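Local coordinates for protein formiminotetrahydrofolate cyclodeaminase (Thermotoga maritima, PDB 1O5H) that probably catalyses the cyclisation of 5-formiminotetrahydrofolate to 5,10-methenyltetrahydrofolate with release of ammonia, at residues A[76-81]-A[132-137]; A[152-157]-A[200-205]. All blocks are in the same frame, centred on the assembly; numbering follows the deposited sequence.

Interaction 1. Residues A[76-81]-A[132-137]; sequences EAMEEA and AHELEK
Glu134 meets both Ala77 and Met78, with two different parts of its chain. Met78 is modelled as selenomethionine, and its terminal methyl CE lies 4.0 Å from CG of Glu134. The two side chains cross obliquely there, methyl against methylene. The carboxylate end does the second job: OE2 of Glu134 lies 4.0 Å from the methyl CB of Ala77. No hydrogen bond joins the two segments.

Met78 starts off to one side of the opposite helix. Its chain is bent at chi2 (-51°) and again at chi3 (82°), and these turns bring CE in toward Glu134. A bend at chi2 (-67°) lets CG of Glu134 face Met78 while its carboxylate turns to Ala77 and Arg73. Its OE1 forms a salt bridge with Arg73, about one helical turn before Ala77 on the same helix. Met78 also packs on Cys48 and Glu52 of helix 36-56 and on Leu131 of helix 107-141.

The backbones stay well apart, with the CA atoms of Met78 and Glu134 8.9 Å from each other. The contact joins helices 68-100 and 107-141 of an all-helical subunit. Its chemistry is mixed: the aliphatic part of Glu134 serves the apolar packing, while the charge of its buried carboxylate is probably balanced by Arg73.

Interaction 2. Residues A[152-157]-A[200-205]; sequences NAADLC and QRVKKM
Ala154 and Val202 make the apolar part of this contact. CB of Ala154 lies 4.0 Å from CG1 of Val202, methyl against methyl. Both CB atoms point toward the opposite helix. The valine presents CG1, the branch placed anti to its backbone N (chi1 172°). Ala154 and Val202 are also the closest backbone pair, with their CA atoms 7.2 Å apart. The small alanine side chain suits this close approach of helices 147-172 and 178-206.

The polar part lies beside it. NZ of Lys203 and OD1 of Asp155 form a long salt bridge of 3.9 Å. Their side chains cross at about a right angle. Neither starts by pointing straight across, but both ends come nearer; the lysine chain turns at chi3 (89°) and chi4 (98°). The stronger partner of Asp155 OD1 is the hydroxyl of Tyr199, through a hydrogen bond. NZ of Lys203 has a weak hydrogen bond to that same hydroxyl, so the hydroxyl bridges the two side chains, though only weakly on the lysine side.

Gln162 of the second subunit packs on both Asp155 and Lys203, placing this polar edge at the dimer interface. The chemistry is that of a small apolar helix contact flanked by a long, weak ion pair. Tyr199 probably does more than the lysine to hold the buried aspartate.

Both contacts are buried packing between helices of the same subunit. Interaction 1 lies closer to the chain centre, and no residue of the second subunit touches its segments. Interaction 2 reaches the dimer interface, and its lysine is partly exposed. The centres are about 13 Å apart. Helix 107-141 connects the two sites: Leu135 packs on Ala153 and Ala154, and Glu136 forms a salt bridge with Arg201, its OE2 3.0 Å from NE. Each contact combines apolar touches with a buried acid. In interaction 1 the balancing arginine lies outside the paired segments; in interaction 2 the lysine lies within them, but at long range.

Interaction 1. Residues A[76-81]-A[132-137]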
# COMPACT_ATOMS: atom_id res chain seq x y z
N GLU A 76 -6.93 9.26 -18.12
CA GLU A 76 -6.84 8.19 -19.10
C GLU A 76 -5.67 7.25 -18.81
O GLU A 76 -5.83 6.04 -18.90
CB GLU A 76 -6.80 8.77 -20.53
CG GLU A 76 -6.17 7.87 -21.60
CD GLU A 76 -7.12 6.81 -22.15
OE1 GLU A 76 -7.67 7.03 -23.26
OE2 GLU A 76 -7.31 5.77 -21.47
N ALA A 77 -4.52 7.81 -18.46
CA ALA A 77 -3.34 7.00 -18.12
C ALA A 77 -3.53 6.16 -16.85
O ALA A 77 -3.08 5.01 -16.77
CB ALA A 77 -2.09 7.86 -18.01
N MSE A 78 -4.19 6.74 -15.86
CA MSE A 78 -4.42 6.03 -14.62
C MSE A 78 -5.47 4.95 -14.81
O MSE A 78 -5.49 3.95 -14.09
CB MSE A 78 -4.83 7.01 -13.52
CG MSE A 78 -3.73 7.99 -13.14
SE MSE A 78 -2.00 7.13 -12.72
CE MSE A 78 -1.21 6.83 -14.49
N GLU A 79 -6.33 5.15 -15.79
CA GLU A 79 -7.29 4.13 -16.12
C GLU A 79 -6.57 2.93 -16.71
O GLU A 79 -6.85 1.78 -16.35
CB GLU A 79 -8.32 4.69 -17.10
CG GLU A 79 -9.41 5.52 -16.43
CD GLU A 79 -10.32 4.70 -15.52
OE1 GLU A 79 -10.21 3.44 -15.53
OE2 GLU A 79 -11.14 5.30 -14.81
N GLU A 80 -5.63 3.21 -17.61
CA GLU A 80 -4.92 2.18 -18.35
C GLU A 80 -3.91 1.50 -17.42
O GLU A 80 -3.65 0.30 -17.57
CB GLU A 80 -4.25 2.75 -19.60
N ALA A 81 -3.37 2.24 -16.47
CA ALA A 81 -2.40 1.66 -15.53
C ALA A 81 -3.05 0.63 -14.61
O ALA A 81 -2.46 -0.40 -14.31
CB ALA A 81 -1.73 2.72 -14.74
N ALA A 132 4.65 7.58 -10.49
CA ALA A 132 5.43 8.58 -9.78
C ALA A 132 5.49 9.86 -10.59
O ALA A 132 5.21 10.91 -10.06
CB ALA A 132 6.82 8.08 -9.50
N HIS A 133 5.82 9.78 -11.87
CA HIS A 133 5.90 10.97 -12.72
C HIS A 133 4.60 11.74 -12.75
O HIS A 133 4.61 12.98 -12.80
CB HIS A 133 6.38 10.65 -14.15
CG HIS A 133 7.87 10.54 -14.28
ND1 HIS A 133 8.71 11.63 -14.19
CD2 HIS A 133 8.67 9.47 -14.50
CE1 HIS A 133 9.97 11.23 -14.34
NE2 HIS A 133 9.97 9.92 -14.53
N GLU A 134 3.47 11.04 -12.71
CA GLU A 134 2.19 11.73 -12.72
C GLU A 134 1.92 12.40 -11.38
O GLU A 134 1.35 13.50 -11.33
CB GLU A 134 1.05 10.79 -13.07
CG GLU A 134 1.19 10.04 -14.39
CD GLU A 134 1.13 10.92 -15.63
OE1 GLU A 134 1.57 12.09 -15.60
OE2 GLU A 134 0.67 10.43 -16.67
N LEU A 135 2.34 11.74 -10.31
CA LEU A 135 2.17 12.30 -8.98
C LEU A 135 3.01 13.52 -8.89
O LEU A 135 2.59 14.49 -8.29
CB LEU A 135 2.55 11.30 -7.89
CG LEU A 135 1.54 10.15 -7.72
CD1 LEU A 135 1.89 9.23 -6.60
CD2 LEU A 135 0.15 10.70 -7.49
N GLU A 136 4.16 13.55 -9.55
CA GLU A 136 4.91 14.80 -9.55
C GLU A 136 4.13 15.92 -10.27
O GLU A 136 4.06 17.06 -9.78
CB GLU A 136 6.30 14.64 -10.13
CG GLU A 136 7.14 15.86 -9.86
CD GLU A 136 8.55 15.75 -10.38
OE1 GLU A 136 9.05 14.63 -10.61
OE2 GLU A 136 9.17 16.82 -10.53
N LYS A 137 3.54 15.61 -11.42
CA LYS A 137 2.73 16.60 -12.11
C LYS A 137 1.56 17.01 -11.24
O LYS A 137 1.27 18.19 -11.12
CB LYS A 137 2.29 16.11 -13.49
CG LYS A 137 3.41 16.22 -14.53
CD LYS A 137 3.19 15.39 -15.78
CE LYS A 137 4.43 15.43 -16.66
NZ LYS A 137 4.12 15.17 -18.09

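Interaction 2. Residues A[152-157]-A[200-205]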
# COMPACT_ATOMS: atom_id res chain seq x y z
N ASN A 152 -0.60 10.70 -0.29
CA ASN A 152 -0.94 9.36 0.07
C ASN A 152 -0.55 8.47 -1.06
O ASN A 152 0.04 7.40 -0.84
CB ASN A 152 -2.44 9.26 0.33
CG ASN A 152 -2.83 9.86 1.64
OD1 ASN A 152 -1.98 10.32 2.42
ND2 ASN A 152 -4.12 9.84 1.93
N ALA A 153 -0.85 8.90 -2.28
CA ALA A 153 -0.55 8.07 -3.43
C ALA A 153 0.95 7.94 -3.61
O ALA A 153 1.44 6.87 -3.98
CB ALA A 153 -1.21 8.57 -4.65
N ALA A 154 1.71 8.98 -3.30
CA ALA A 154 3.17 8.87 -3.39
C ALA A 154 3.71 7.87 -2.38
O ALA A 154 4.58 7.03 -2.68
CB ALA A 154 3.81 10.19 -3.21
N ASP A 155 3.19 7.93 -1.17
CA ASP A 155 3.66 6.98 -0.20
C ASP A 155 3.37 5.53 -0.65
O ASP A 155 4.26 4.67 -0.62
CB ASP A 155 3.14 7.34 1.18
CG ASP A 155 3.88 8.53 1.78
OD1 ASP A 155 5.12 8.54 1.73
OD2 ASP A 155 3.33 9.50 2.36
N LEU A 156 2.16 5.27 -1.14
CA LEU A 156 1.84 3.91 -1.58
C LEU A 156 2.69 3.53 -2.78
O LEU A 156 3.29 2.46 -2.79
CB LEU A 156 0.37 3.79 -1.93
CG LEU A 156 -0.58 4.14 -0.79
CD1 LEU A 156 -1.99 4.06 -1.31
CD2 LEU A 156 -0.36 3.21 0.38
N CYS A 157 2.78 4.43 -3.75
CA CYS A 157 3.64 4.24 -4.90
C CYS A 157 5.03 3.74 -4.47
O CYS A 157 5.47 2.64 -4.85
CB CYS A 157 3.77 5.55 -5.65
SG CYS A 157 4.79 5.41 -7.12
N GLN A 200 10.69 11.89 -3.62
CA GLN A 200 11.27 12.89 -2.75
C GLN A 200 10.76 14.29 -3.13
O GLN A 200 10.29 15.05 -2.26
CB GLN A 200 12.78 12.80 -2.85
CG GLN A 200 13.47 12.77 -1.50
CD GLN A 200 13.25 11.46 -0.77
OE1 GLN A 200 12.52 11.39 0.22
NE2 GLN A 200 13.87 10.41 -1.28
N ARG A 201 10.81 14.64 -4.42
CA ARG A 201 10.25 15.91 -4.88
C ARG A 201 8.80 16.04 -4.44
O ARG A 201 8.44 17.04 -3.85
CB ARG A 201 10.43 16.12 -6.39
CG ARG A 201 11.83 16.54 -6.80
CD ARG A 201 11.98 16.87 -8.26
NE ARG A 201 11.57 15.75 -9.12
CZ ARG A 201 12.34 14.70 -9.42
NH1 ARG A 201 13.57 14.60 -8.93
NH2 ARG A 201 11.87 13.74 -10.21
N VAL A 202 7.96 15.04 -4.68
CA VAL A 202 6.57 15.14 -4.29
C VAL A 202 6.45 15.40 -2.79
O VAL A 202 5.86 16.41 -2.38
CB VAL A 202 5.77 13.93 -4.66
CG1 VAL A 202 4.36 14.03 -4.05
CG2 VAL A 202 5.72 13.80 -6.17
N LYS A 203 7.02 14.52 -1.97
CA LYS A 203 7.16 14.81 -0.55
C LYS A 203 7.65 16.26 -0.22
O LYS A 203 7.03 16.97 0.55
CB LYS A 203 8.03 13.77 0.12
CG LYS A 203 7.23 12.61 0.71
CD LYS A 203 8.14 11.49 1.13
CE LYS A 203 8.64 11.60 2.56
NZ LYS A 203 7.81 10.74 3.48
N LYS A 204 8.74 16.72 -0.84
CA LYS A 204 9.29 18.02 -0.51
C LYS A 204 8.26 19.10 -0.85
O LYS A 204 7.91 19.89 0.01
CB LYS A 204 10.63 18.22 -1.25
CG LYS A 204 11.52 19.36 -0.73
N MSE A 205 7.76 19.10 -2.08
CA MSE A 205 6.67 19.97 -2.50
C MSE A 205 5.42 19.94 -1.61
O MSE A 205 4.83 20.96 -1.33
CB MSE A 205 6.27 19.59 -3.91
CG MSE A 205 6.01 20.74 -4.86
SE MSE A 205 5.84 19.89 -6.60
CE MSE A 205 7.71 18.97 -6.75